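Local coordinates for protein tripeptidase (Staphylococcus aureus subsp. aureus, PDB 3RZA) that probably removes the N-terminal residue from tripeptides as a metal-dependent peptidase of the M20 family, at residues A[93-98]-A[152-157]; A[175-180]-A[351-356]; A[182-187]-A[355-360]; A[52-57]-A[136-141]. All coordinates share one frame; numbering follows the deposited sequence.

Interaction 1 (A[93-98]-A[152-157]). With ZN (zinc ion), chain C.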
loop_
_atom_site.group_PDB
_atom_site.type_symbol
_atom_site.label_atom_id
_atom_site.label_comp_id
_atom_site.label_asym_id
_atom_site.label_seq_id
_atom_site.Cartn_x
_atom_site.Cartn_y
_atom_site.Cartn_z
ATOM N N LEU A 93 45.366 0.401 -18.607
ATOM C CA LEU A 93 44.433 0.968 -17.640
ATOM C C LEU A 93 43.086 1.119 -18.274
ATOM O O LEU A 93 42.995 1.342 -19.493
ATOM C CB LEU A 93 44.925 2.362 -17.225
ATOM C CG LEU A 93 44.126 3.152 -16.189
ATOM C CD1 LEU A 93 43.934 2.347 -14.888
ATOM C CD2 LEU A 93 44.856 4.438 -15.932
ATOM N N TYR A 94 42.028 1.025 -17.468
ATOM C CA TYR A 94 40.725 1.540 -17.865
ATOM C C TYR A 94 40.163 2.454 -16.796
ATOM O O TYR A 94 40.512 2.342 -15.635
ATOM C CB TYR A 94 39.718 0.419 -18.236
ATOM C CG TYR A 94 38.854 -0.043 -17.090
ATOM C CD1 TYR A 94 39.341 -0.960 -16.166
ATOM C CD2 TYR A 94 37.554 0.459 -16.907
ATOM C CE1 TYR A 94 38.586 -1.363 -15.090
ATOM C CE2 TYR A 94 36.791 0.061 -15.820
ATOM C CZ TYR A 94 37.313 -0.864 -14.913
ATOM O OH TYR A 94 36.548 -1.277 -13.838
ATOM N N LEU A 95 39.300 3.372 -17.227
ATOM C CA LEU A 95 38.566 4.268 -16.345
ATOM C C LEU A 95 37.121 4.207 -16.786
ATOM O O LEU A 95 36.871 4.149 -17.987
ATOM C CB LEU A 95 39.095 5.688 -16.486
ATOM C CG LEU A 95 40.569 5.923 -16.169
ATOM C CD1 LEU A 95 40.985 7.313 -16.687
ATOM C CD2 LEU A 95 40.819 5.779 -14.657
ATOM N N THR A 96 36.181 4.228 -15.839
ATOM C CA THR A 96 34.746 4.194 -16.152
ATOM C C THR A 96 33.920 5.197 -15.348
ATOM O O THR A 96 34.185 5.427 -14.171
ATOM C CB THR A 96 34.124 2.763 -16.021
ATOM O OG1 THR A 96 32.776 2.776 -16.498
ATOM C CG2 THR A 96 34.121 2.270 -14.601
ATOM N N SER A 97 33.009 5.874 -16.054
ATOM C CA SER A 97 31.940 6.643 -15.462
ATOM C C SER A 97 30.668 6.316 -16.202
ATOM O O SER A 97 30.717 5.678 -17.232
ATOM C CB SER A 97 32.253 8.140 -15.546
ATOM O OG SER A 97 33.040 8.536 -14.432
ATOM N N HIS A 98 29.534 6.685 -15.629
ATOM C CA HIS A 98 28.228 6.449 -16.264
ATOM C C HIS A 98 27.587 7.775 -16.703
ATOM O O HIS A 98 27.688 8.784 -15.998
ATOM C CB HIS A 98 27.291 5.635 -15.361
ATOM C CG HIS A 98 26.897 6.307 -14.092
ATOM N ND1 HIS A 98 25.744 7.048 -13.969
ATOM C CD2 HIS A 98 27.427 6.225 -12.850
ATOM C CE1 HIS A 98 25.615 7.446 -12.715
ATOM N NE2 HIS A 98 26.617 6.949 -12.015
ATOM N N GLY A 152 50.648 4.974 -21.099
ATOM C CA GLY A 152 50.264 3.676 -21.639
ATOM C C GLY A 152 48.887 3.712 -22.286
ATOM O O GLY A 152 48.301 4.790 -22.511
ATOM N N GLN A 153 48.386 2.526 -22.618
ATOM C CA GLN A 153 47.053 2.380 -23.159
ATOM C C GLN A 153 46.087 2.710 -22.052
ATOM O O GLN A 153 46.297 2.278 -20.926
ATOM C CB GLN A 153 46.800 0.955 -23.647
ATOM C CG GLN A 153 45.508 0.763 -24.413
ATOM C CD GLN A 153 45.410 -0.627 -24.998
ATOM O OE1 GLN A 153 46.109 -0.942 -25.950
ATOM N NE2 GLN A 153 44.575 -1.483 -24.398
ATOM N N ILE A 154 45.047 3.484 -22.388
ATOM C CA ILE A 154 43.975 3.846 -21.462
ATOM C C ILE A 154 42.651 3.661 -22.199
ATOM O O ILE A 154 42.493 4.173 -23.320
ATOM C CB ILE A 154 44.065 5.329 -20.989
ATOM C CG1 ILE A 154 45.501 5.732 -20.650
ATOM C CG2 ILE A 154 43.184 5.534 -19.783
ATOM C CD1 ILE A 154 45.657 7.199 -20.313
ATOM N N GLN A 155 41.721 2.926 -21.593
ATOM C CA GLN A 155 40.333 2.849 -22.085
ATOM C C GLN A 155 39.386 3.661 -21.197
ATOM O O GLN A 155 39.524 3.649 -19.970
ATOM C CB GLN A 155 39.866 1.403 -22.201
ATOM C CG GLN A 155 40.567 0.671 -23.310
ATOM C CD GLN A 155 39.979 -0.687 -23.602
ATOM O OE1 GLN A 155 39.741 -1.470 -22.695
ATOM N NE2 GLN A 155 39.791 -0.993 -24.876
ATOM N N PHE A 156 38.467 4.394 -21.835
ATOM C CA PHE A 156 37.448 5.176 -21.157
ATOM C C PHE A 156 36.124 4.516 -21.475
ATOM O O PHE A 156 35.708 4.490 -22.644
ATOM C CB PHE A 156 37.477 6.614 -21.644
ATOM C CG PHE A 156 38.727 7.341 -21.253
ATOM C CD1 PHE A 156 39.898 7.166 -21.970
ATOM C CD2 PHE A 156 38.742 8.188 -20.146
ATOM C CE1 PHE A 156 41.064 7.814 -21.591
ATOM C CE2 PHE A 156 39.905 8.863 -19.772
ATOM C CZ PHE A 156 41.061 8.677 -20.484
ATOM N N VAL A 157 35.511 3.923 -20.448
ATOM C CA VAL A 157 34.313 3.100 -20.589
ATOM C C VAL A 157 33.129 3.904 -20.050
ATOM O O VAL A 157 33.043 4.151 -18.843
ATOM C CB VAL A 157 34.457 1.745 -19.818
ATOM C CG1 VAL A 157 33.213 0.917 -19.956
ATOM C CG2 VAL A 157 35.669 0.966 -20.327
HETATM ZN ZN ZN C . 27.045 7.138 -9.931
HETATM O O HOH W 1 43.733 -0.117 -21.612
HETATM O O HOH W 2 25.933 6.093 -8.508
#
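V157 O is gripped twice by strand 93-98: the hydroxyl OG1 of T96 donates to it over 2.7 Å and S97 N over a longer 3.3 Å, and the two donors come from opposite faces of the carbonyl plane. With OG1 of T96 trans to its own backbone N (chi1 -173°), the hydroxyl is directed to strand 154-157 and stands 36° out of that plane. Behind this end the two strands run parallel. L93 N donates to Q153 O, L93 O accepts from Q155 N, and L95 takes Q155 O with its N and V157 N with its O, the last at 2.8 Å and close to straight (169°). On one face, CD1 of L95 rests 3.6 Å from CE2 of F156, the two side chains side by side and pointing the same way; on the other, CD2 of Y94 meets CG2 of V157 at 3.9 Å. A water bridges L93 O and Q153 NE2, which also bonds to D178. Further out, helices 374-393 and 128-147 pack on the face of L95 and F156, the Y94 hydroxyl bonds to S355, and Q155 OE1 takes the backbone N of D178. Past the last strand bond, H98 NE2 binds the zinc ion at 2.1 Å, joined there by D129, D186 and a water. The backbone bonds hold the strand that ends in H98, and so probably help fix this zinc ligand.

Interaction 2 (A[175-180]-A[351-356])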
loop_
_atom_site.group_PDB
_atom_site.type_symbol
_atom_site.label_atom_id
_atom_site.label_comp_id
_atom_site.label_asym_id
_atom_site.label_seq_id
_atom_site.Cartn_x
_atom_site.Cartn_y
_atom_site.Cartn_z
ATOM N N GLU A 175 34.533 -8.228 -24.649
ATOM C CA GLU A 175 35.600 -8.366 -25.646
ATOM C C GLU A 175 36.115 -7.033 -26.222
ATOM O O GLU A 175 37.194 -6.996 -26.798
ATOM C CB GLU A 175 35.173 -9.335 -26.747
ATOM C CG GLU A 175 35.152 -10.774 -26.219
ATOM C CD GLU A 175 34.433 -11.727 -27.120
ATOM O OE1 GLU A 175 34.848 -11.860 -28.303
ATOM O OE2 GLU A 175 33.463 -12.366 -26.641
ATOM N N LEU A 176 35.365 -5.950 -26.035
ATOM C CA LEU A 176 35.869 -4.601 -26.282
ATOM C C LEU A 176 36.899 -4.127 -25.235
ATOM O O LEU A 176 37.637 -3.186 -25.512
ATOM C CB LEU A 176 34.707 -3.602 -26.370
ATOM C CG LEU A 176 33.705 -3.817 -27.515
ATOM C CD1 LEU A 176 32.479 -2.910 -27.373
ATOM C CD2 LEU A 176 34.372 -3.615 -28.896
ATOM N N LEU A 177 36.934 -4.756 -24.049
ATOM C CA LEU A 177 37.826 -4.339 -22.968
ATOM C C LEU A 177 39.209 -4.941 -23.122
ATOM O O LEU A 177 39.350 -6.082 -23.529
ATOM C CB LEU A 177 37.257 -4.730 -21.593
ATOM C CG LEU A 177 35.862 -4.229 -21.199
ATOM C CD1 LEU A 177 35.653 -4.410 -19.702
ATOM C CD2 LEU A 177 35.629 -2.770 -21.587
ATOM N N ASP A 178 40.226 -4.159 -22.763
ATOM C CA ASP A 178 41.623 -4.589 -22.816
ATOM C C ASP A 178 42.370 -3.754 -21.778
ATOM O O ASP A 178 42.870 -2.647 -22.089
ATOM C CB ASP A 178 42.199 -4.403 -24.235
ATOM C CG ASP A 178 43.637 -4.862 -24.358
ATOM O OD1 ASP A 178 44.050 -5.767 -23.619
ATOM O OD2 ASP A 178 44.359 -4.336 -25.227
ATOM N N ALA A 179 42.372 -4.248 -20.535
ATOM C CA ALA A 179 43.009 -3.564 -19.405
ATOM C C ALA A 179 43.492 -4.583 -18.384
ATOM O O ALA A 179 42.862 -5.618 -18.205
ATOM C CB ALA A 179 42.024 -2.597 -18.754
ATOM N N ASP A 180 44.610 -4.272 -17.730
ATOM C CA ASP A 180 45.127 -5.041 -16.576
ATOM C C ASP A 180 44.402 -4.704 -15.261
ATOM O O ASP A 180 44.279 -5.553 -14.394
ATOM C CB ASP A 180 46.619 -4.779 -16.396
ATOM C CG ASP A 180 47.452 -5.274 -17.584
ATOM O OD1 ASP A 180 47.377 -6.477 -17.901
ATOM O OD2 ASP A 180 48.167 -4.458 -18.201
ATOM N N PHE A 351 34.463 -9.643 -14.829
ATOM C CA PHE A 351 35.250 -9.925 -16.046
ATOM C C PHE A 351 36.731 -10.268 -15.760
ATOM O O PHE A 351 37.473 -10.524 -16.694
ATOM C CB PHE A 351 35.214 -8.729 -17.046
ATOM C CG PHE A 351 33.830 -8.170 -17.338
ATOM C CD1 PHE A 351 32.669 -8.963 -17.284
ATOM C CD2 PHE A 351 33.703 -6.834 -17.735
ATOM C CE1 PHE A 351 31.401 -8.403 -17.579
ATOM C CE2 PHE A 351 32.440 -6.269 -18.031
ATOM C CZ PHE A 351 31.295 -7.052 -17.948
ATOM N N GLY A 352 37.171 -10.231 -14.499
ATOM C CA GLY A 352 38.572 -10.509 -14.142
ATOM C C GLY A 352 39.533 -9.332 -14.257
ATOM O O GLY A 352 40.731 -9.539 -14.231
ATOM N N ILE A 353 39.010 -8.104 -14.390
ATOM C CA ILE A 353 39.828 -6.887 -14.422
ATOM C C ILE A 353 39.716 -6.230 -13.031
ATOM O O ILE A 353 38.650 -5.664 -12.734
ATOM C CB ILE A 353 39.324 -5.878 -15.530
ATOM C CG1 ILE A 353 39.344 -6.515 -16.934
ATOM C CG2 ILE A 353 40.172 -4.625 -15.525
ATOM C CD1 ILE A 353 38.737 -5.628 -18.022
ATOM N N PRO A 354 40.776 -6.343 -12.161
ATOM C CA PRO A 354 40.764 -5.716 -10.835
ATOM C C PRO A 354 40.373 -4.246 -10.870
ATOM O O PRO A 354 41.029 -3.455 -11.536
ATOM C CB PRO A 354 42.219 -5.865 -10.364
ATOM C CG PRO A 354 42.681 -7.099 -10.995
ATOM C CD PRO A 354 41.940 -7.247 -12.288
ATOM N N SER A 355 39.280 -3.914 -10.198
ATOM C CA SER A 355 38.709 -2.578 -10.259
ATOM C C SER A 355 38.373 -2.087 -8.862
ATOM O O SER A 355 37.819 -2.828 -8.067
ATOM C CB SER A 355 37.473 -2.572 -11.139
ATOM O OG SER A 355 37.772 -3.076 -12.436
ATOM N N VAL A 356 38.735 -0.836 -8.581
ATOM C CA VAL A 356 38.399 -0.148 -7.332
ATOM C C VAL A 356 37.712 1.161 -7.723
ATOM O O VAL A 356 37.760 1.568 -8.895
ATOM C CB VAL A 356 39.684 0.096 -6.463
ATOM C CG1 VAL A 356 40.423 -1.240 -6.239
ATOM C CG2 VAL A 356 40.589 1.103 -7.097
#
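CG of L177 and CG1 of I353 both lie trans to the carbonyl carbon (chi1 -57° for L177 and -59° for I353), and an extended second torsion then carries CD1 of each outward; the side chains cross obliquely, with CD1 of L177 3.7 Å from CD1 of I353. CD1 of L177 serves a second partner as well, CD2 of the F351 ring, also at 3.7 Å, with the leucine and phenylalanine side chains crossing at about a right angle. The CG2 branch of I353 lies 4.2 Å from CB of A179, and CG1, at the root of the first branch, is 3.8 Å from A179 O. At the end of the contact the ring of P354 brings CD to 3.6 Å from D180 O. No hydrogen bond joins 175-180 to 351-356, so the contact is made by apolar packing near the surface. The polar links lie to its sides. S355 OG donates to I353 O over 2.7 Å from above the carbonyl plane, a bond that ties the turn to the start of strand 355-359. D178 forms a salt bridge with K92, and D180 accepts from the backbone N of K92. Y94 packs against both A179 and I353, and I348 of helix 344-348 touches L177. The arrangement joins two loops, each leading into one of the adjacent parallel strands 181-184 and 355-359, at the N-terminal ends of these strands in the alpha/beta domain of an M20-type peptidase.

Interaction 3 (A[182-187]-A[355-360]). With ZN (zinc ion), chain C.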
loop_
_atom_site.group_PDB
_atom_site.type_symbol
_atom_site.label_atom_id
_atom_site.label_comp_id
_atom_site.label_asym_id
_atom_site.label_seq_id
_atom_site.Cartn_x
_atom_site.Cartn_y
_atom_site.Cartn_z
ATOM N N GLY A 182 41.718 -1.185 -13.326
ATOM C CA GLY A 182 41.194 0.151 -13.456
ATOM C C GLY A 182 40.291 0.674 -12.391
ATOM O O GLY A 182 40.261 0.161 -11.291
ATOM N N TYR A 183 39.625 1.780 -12.716
ATOM C CA TYR A 183 39.001 2.636 -11.733
ATOM C C TYR A 183 37.635 3.075 -12.184
ATOM O O TYR A 183 37.506 3.644 -13.272
ATOM C CB TYR A 183 39.863 3.864 -11.495
ATOM C CG TYR A 183 41.232 3.491 -11.014
ATOM C CD1 TYR A 183 41.443 3.125 -9.681
ATOM C CD2 TYR A 183 42.310 3.397 -11.916
ATOM C CE1 TYR A 183 42.711 2.739 -9.237
ATOM C CE2 TYR A 183 43.574 3.004 -11.484
ATOM C CZ TYR A 183 43.773 2.682 -10.142
ATOM O OH TYR A 183 45.030 2.264 -9.721
ATOM N N ALA A 184 36.620 2.822 -11.358
ATOM C CA ALA A 184 35.308 3.464 -11.515
ATOM C C ALA A 184 35.335 4.796 -10.776
ATOM O O ALA A 184 35.556 4.822 -9.578
ATOM C CB ALA A 184 34.217 2.563 -10.999
ATOM N N ILE A 185 35.144 5.900 -11.506
ATOM C CA ILE A 185 35.208 7.246 -10.942
ATOM C C ILE A 185 33.794 7.587 -10.467
ATOM O O ILE A 185 33.082 8.387 -11.096
ATOM C CB ILE A 185 35.754 8.305 -11.992
ATOM C CG1 ILE A 185 37.076 7.817 -12.656
ATOM C CG2 ILE A 185 35.972 9.675 -11.319
ATOM C CD1 ILE A 185 37.524 8.681 -13.839
ATOM N N ASP A 186 33.366 6.948 -9.374
ATOM C CA ASP A 186 31.950 6.924 -8.990
ATOM C C ASP A 186 31.672 6.413 -7.532
ATOM O O ASP A 186 30.722 5.682 -7.312
ATOM C CB ASP A 186 31.165 6.047 -10.018
ATOM C CG ASP A 186 29.643 6.168 -9.887
ATOM O OD1 ASP A 186 29.152 7.265 -9.566
ATOM O OD2 ASP A 186 28.931 5.164 -10.129
ATOM N N ALA A 187 32.483 6.837 -6.560
ATOM C CA ALA A 187 32.261 6.506 -5.127
ATOM C C ALA A 187 31.768 7.737 -4.350
ATOM O O ALA A 187 32.258 8.849 -4.578
ATOM C CB ALA A 187 33.536 5.973 -4.517
ATOM N N SER A 355 39.280 -3.914 -10.198
ATOM C CA SER A 355 38.709 -2.578 -10.259
ATOM C C SER A 355 38.373 -2.087 -8.862
ATOM O O SER A 355 37.819 -2.828 -8.067
ATOM C CB SER A 355 37.473 -2.572 -11.139
ATOM O OG SER A 355 37.772 -3.076 -12.436
ATOM N N VAL A 356 38.735 -0.836 -8.581
ATOM C CA VAL A 356 38.399 -0.148 -7.332
ATOM C C VAL A 356 37.712 1.161 -7.723
ATOM O O VAL A 356 37.760 1.568 -8.895
ATOM C CB VAL A 356 39.684 0.096 -6.463
ATOM C CG1 VAL A 356 40.423 -1.240 -6.239
ATOM C CG2 VAL A 356 40.589 1.103 -7.097
ATOM N N ILE A 357 37.072 1.808 -6.752
ATOM C CA ILE A 357 36.143 2.890 -7.017
ATOM C C ILE A 357 36.696 4.135 -6.320
ATOM O O ILE A 357 36.917 4.113 -5.108
ATOM C CB ILE A 357 34.683 2.589 -6.510
ATOM C CG1 ILE A 357 34.338 1.091 -6.580
ATOM C CG2 ILE A 357 33.644 3.393 -7.311
ATOM C CD1 ILE A 357 34.413 0.497 -8.027
ATOM N N LEU A 358 36.927 5.200 -7.096
ATOM C CA LEU A 358 37.517 6.430 -6.596
ATOM C C LEU A 358 36.439 7.340 -6.046
ATOM O O LEU A 358 35.393 7.524 -6.687
ATOM C CB LEU A 358 38.246 7.173 -7.716
ATOM C CG LEU A 358 39.380 6.440 -8.416
ATOM C CD1 LEU A 358 39.890 7.311 -9.582
ATOM C CD2 LEU A 358 40.508 6.063 -7.435
ATOM N N GLY A 359 36.706 7.944 -4.888
ATOM C CA GLY A 359 35.838 8.972 -4.344
ATOM C C GLY A 359 35.746 10.158 -5.282
ATOM O O GLY A 359 36.775 10.633 -5.766
ATOM N N VAL A 360 34.513 10.587 -5.586
ATOM C CA VAL A 360 34.244 11.739 -6.436
ATOM C C VAL A 360 34.043 13.041 -5.599
ATOM O O VAL A 360 34.185 14.159 -6.135
ATOM C CB VAL A 360 33.003 11.472 -7.351
ATOM C CG1 VAL A 360 32.692 12.676 -8.259
ATOM C CG2 VAL A 360 33.244 10.233 -8.207
HETATM ZN ZN ZN C . 27.045 7.138 -9.931
HETATM O O HOH W 2 25.933 6.093 -8.508
#
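The ring of Y183 meets V356 and L358 obliquely, its CD1 3.4 Å from V356 CG2 and 3.8 Å from L358 CD2, within the parallel pairing of strands 181-184 and 355-359 in the central sheet of the metallopeptidase domain. Y183 and V356 lie side by side and point the same way, and the tyrosine hydroxyl bonds to V319 O. Among the remaining apolar pairs, A184 CB touches I357 CD1 at 3.6 Å, and helices 318-329 and 374-393 pack against Y183. Three regular bonds link the strands: V356 N to G182 O, A184 N to V356 O, and L358 N to A184 O. A beta bulge then shifts the register by one, with I185 at the centre of an inverse gamma turn. Beyond it A187 N donates to L358 O from 37° above the carbonyl plane, and V360 N reaches A187 O in plane at 3.0 Å. The corner turns D186 away from strand 355-359 to the zinc site, its CG trans to the backbone N (chi1 -169°). Y362 bonds to OD1 of this carboxylate, which shares the metal with H98 and D129. D186 OD1 lies 2.1 Å from the zinc ion, with OD2 at a longer 2.7 Å.

Interaction 4 (A[52-57]-A[136-141])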
loop_
_atom_site.group_PDB
_atom_site.type_symbol
_atom_site.label_atom_id
_atom_site.label_comp_id
_atom_site.label_asym_id
_atom_site.label_seq_id
_atom_site.Cartn_x
_atom_site.Cartn_y
_atom_site.Cartn_z
ATOM N N GLU A 52 31.445 12.190 -29.673
ATOM C CA GLU A 52 32.213 13.205 -30.438
ATOM C C GLU A 52 33.316 13.897 -29.630
ATOM O O GLU A 52 34.362 14.225 -30.187
ATOM C CB GLU A 52 31.306 14.304 -30.994
ATOM C CG GLU A 52 30.251 13.893 -32.063
ATOM C CD GLU A 52 30.796 13.040 -33.180
ATOM O OE1 GLU A 52 31.911 13.320 -33.680
ATOM O OE2 GLU A 52 30.107 12.073 -33.562
ATOM N N LYS A 53 33.061 14.149 -28.345
ATOM C CA LYS A 53 34.082 14.707 -27.461
ATOM C C LYS A 53 35.294 13.776 -27.332
ATOM O O LYS A 53 36.420 14.241 -27.419
ATOM C CB LYS A 53 33.519 15.043 -26.087
ATOM C CG LYS A 53 32.589 16.226 -26.115
ATOM C CD LYS A 53 32.065 16.608 -24.752
ATOM C CE LYS A 53 31.078 17.779 -24.862
ATOM N NZ LYS A 53 31.738 19.038 -25.321
ATOM N N PHE A 54 35.050 12.473 -27.174
ATOM C CA PHE A 54 36.153 11.496 -27.024
ATOM C C PHE A 54 36.941 11.297 -28.315
ATOM O O PHE A 54 38.175 11.290 -28.275
ATOM C CB PHE A 54 35.658 10.145 -26.436
ATOM C CG PHE A 54 35.423 10.196 -24.963
ATOM C CD1 PHE A 54 36.505 10.241 -24.081
ATOM C CD2 PHE A 54 34.132 10.245 -24.439
ATOM C CE1 PHE A 54 36.306 10.312 -22.700
ATOM C CE2 PHE A 54 33.920 10.318 -23.071
ATOM C CZ PHE A 54 35.010 10.353 -22.192
ATOM N N ILE A 55 36.238 11.193 -29.445
ATOM C CA ILE A 55 36.873 11.100 -30.772
ATOM C C ILE A 55 37.704 12.347 -31.085
ATOM O O ILE A 55 38.861 12.227 -31.474
ATOM C CB ILE A 55 35.853 10.904 -31.918
ATOM C CG1 ILE A 55 35.129 9.566 -31.805
ATOM C CG2 ILE A 55 36.564 10.939 -33.297
ATOM C CD1 ILE A 55 33.983 9.419 -32.807
ATOM N N ALA A 56 37.123 13.533 -30.880
ATOM C CA ALA A 56 37.842 14.815 -31.073
ATOM C C ALA A 56 39.141 14.946 -30.232
ATOM O O ALA A 56 40.079 15.626 -30.651
ATOM C CB ALA A 56 36.914 15.984 -30.786
ATOM N N LEU A 57 39.183 14.287 -29.066
ATOM C CA LEU A 57 40.401 14.213 -28.217
ATOM C C LEU A 57 41.430 13.125 -28.658
ATOM O O LEU A 57 42.450 12.963 -27.992
ATOM C CB LEU A 57 40.005 14.008 -26.729
ATOM C CG LEU A 57 39.304 15.199 -26.047
ATOM C CD1 LEU A 57 38.641 14.778 -24.777
ATOM C CD2 LEU A 57 40.291 16.313 -25.766
ATOM N N ALA A 136 36.002 15.250 -15.380
ATOM C CA ALA A 136 37.366 14.874 -14.993
ATOM C C ALA A 136 38.104 14.095 -16.091
ATOM O O ALA A 136 39.239 14.451 -16.466
ATOM C CB ALA A 136 37.343 14.077 -13.668
HETATM N N MSE A 137 37.448 13.079 -16.642
HETATM C CA MSE A 137 38.016 12.333 -17.778
HETATM C C MSE A 137 38.333 13.222 -18.997
HETATM O O MSE A 137 39.442 13.164 -19.548
HETATM C CB MSE A 137 37.061 11.240 -18.241
HETATM C CG MSE A 137 36.901 10.041 -17.332
HETATM SE SE MSE A 137 35.441 8.970 -18.025
HETATM C CE MSE A 137 35.592 7.639 -16.717
ATOM N N LEU A 138 37.363 14.040 -19.411
ATOM C CA LEU A 138 37.522 14.864 -20.629
ATOM C C LEU A 138 38.647 15.894 -20.475
ATOM O O LEU A 138 39.466 16.051 -21.372
ATOM C CB LEU A 138 36.197 15.550 -21.006
ATOM C CG LEU A 138 35.078 14.578 -21.443
ATOM C CD1 LEU A 138 33.694 15.219 -21.357
ATOM C CD2 LEU A 138 35.324 14.077 -22.823
ATOM N N GLU A 139 38.686 16.562 -19.325
ATOM C CA GLU A 139 39.748 17.505 -19.009
ATOM C C GLU A 139 41.123 16.839 -19.011
ATOM O O GLU A 139 42.052 17.372 -19.597
ATOM C CB GLU A 139 39.490 18.167 -17.634
ATOM C CG GLU A 139 40.619 19.090 -17.115
ATOM C CD GLU A 139 40.913 20.264 -18.046
ATOM O OE1 GLU A 139 39.990 20.728 -18.766
ATOM O OE2 GLU A 139 42.065 20.738 -18.049
ATOM N N VAL A 140 41.251 15.703 -18.337
ATOM C CA VAL A 140 42.531 14.963 -18.307
ATOM C C VAL A 140 43.024 14.609 -19.720
ATOM O O VAL A 140 44.208 14.813 -20.034
ATOM C CB VAL A 140 42.456 13.678 -17.397
ATOM C CG1 VAL A 140 43.642 12.726 -17.657
ATOM C CG2 VAL A 140 42.422 14.073 -15.952
ATOM N N LEU A 141 42.109 14.141 -20.576
ATOM C CA LEU A 141 42.455 13.825 -21.975
ATOM C C LEU A 141 42.958 15.055 -22.702
ATOM O O LEU A 141 43.968 14.974 -23.405
ATOM C CB LEU A 141 41.265 13.205 -22.743
ATOM C CG LEU A 141 41.021 11.724 -22.480
ATOM C CD1 LEU A 141 39.665 11.303 -23.004
ATOM C CD2 LEU A 141 42.158 10.838 -23.097
#
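Helix-to-helix packing on one face of the central sheet joins the end of helix 46-56 to helix 128-147, the two short segments running nearly parallel (19°) with axes 10.6 Å apart. The ring of F54 is the centre of the contact. Over one of its faces sits CD2 of L138, 3.9 Å from the ring centroid and 14° off the normal, a CH-pi contact. At its edge, near the ring plane, comes CD1 of L141, 3.5 Å from F54 CD1. With L138 over a face and L141 at the edge, the ring is held from two directions; both leucine side chains cross that of F54 at about a right angle. The selenium of M137, a selenomethionine, lies obliquely at a looser 4.4 Å from F54 CZ. K53 contributes its aliphatic part, CB lying 3.9 Å from L138 CD2, whereas the chain bends at its last torsion (chi4 -66°) and its ammonium forms a salt bridge with E32. Beneath the pair, I158 of strand 154-159 touches F54 and M137, and F156 touches M137 and L141; T29 and L33 of helix 23-34 pack on L138. Just beyond the helix end, L57 closes the contact with a single methyl, CD1 lying 3.7 Å from both L141 CB and L138 O.

How the interactions relate
Interactions 1, 2 and 3 all reach one mixed sheet, in which strand 93-98 lies between 154-159 and 181-184, and 181-184 in turn pairs with 355-359. Interactions 2 and 3 share S355 and V356, and their centres are about 14 Å apart: the first joins the loops leading in, the second the strands themselves. The centres of interactions 1 and 3 are about 11 Å apart, and both deliver a ligand to the same zinc ion. Interaction 4, its centre about 11 Å from that of interaction 1, packs helices over the sheet, where M137 reaches strand 93-98. In sequence, interactions 1 and 4 alternate their segments, and interactions 2 and 3 follow. Two contacts thus bring zinc ligands together from distant parts of the chain, while the others pack loops and helices around the same sheet.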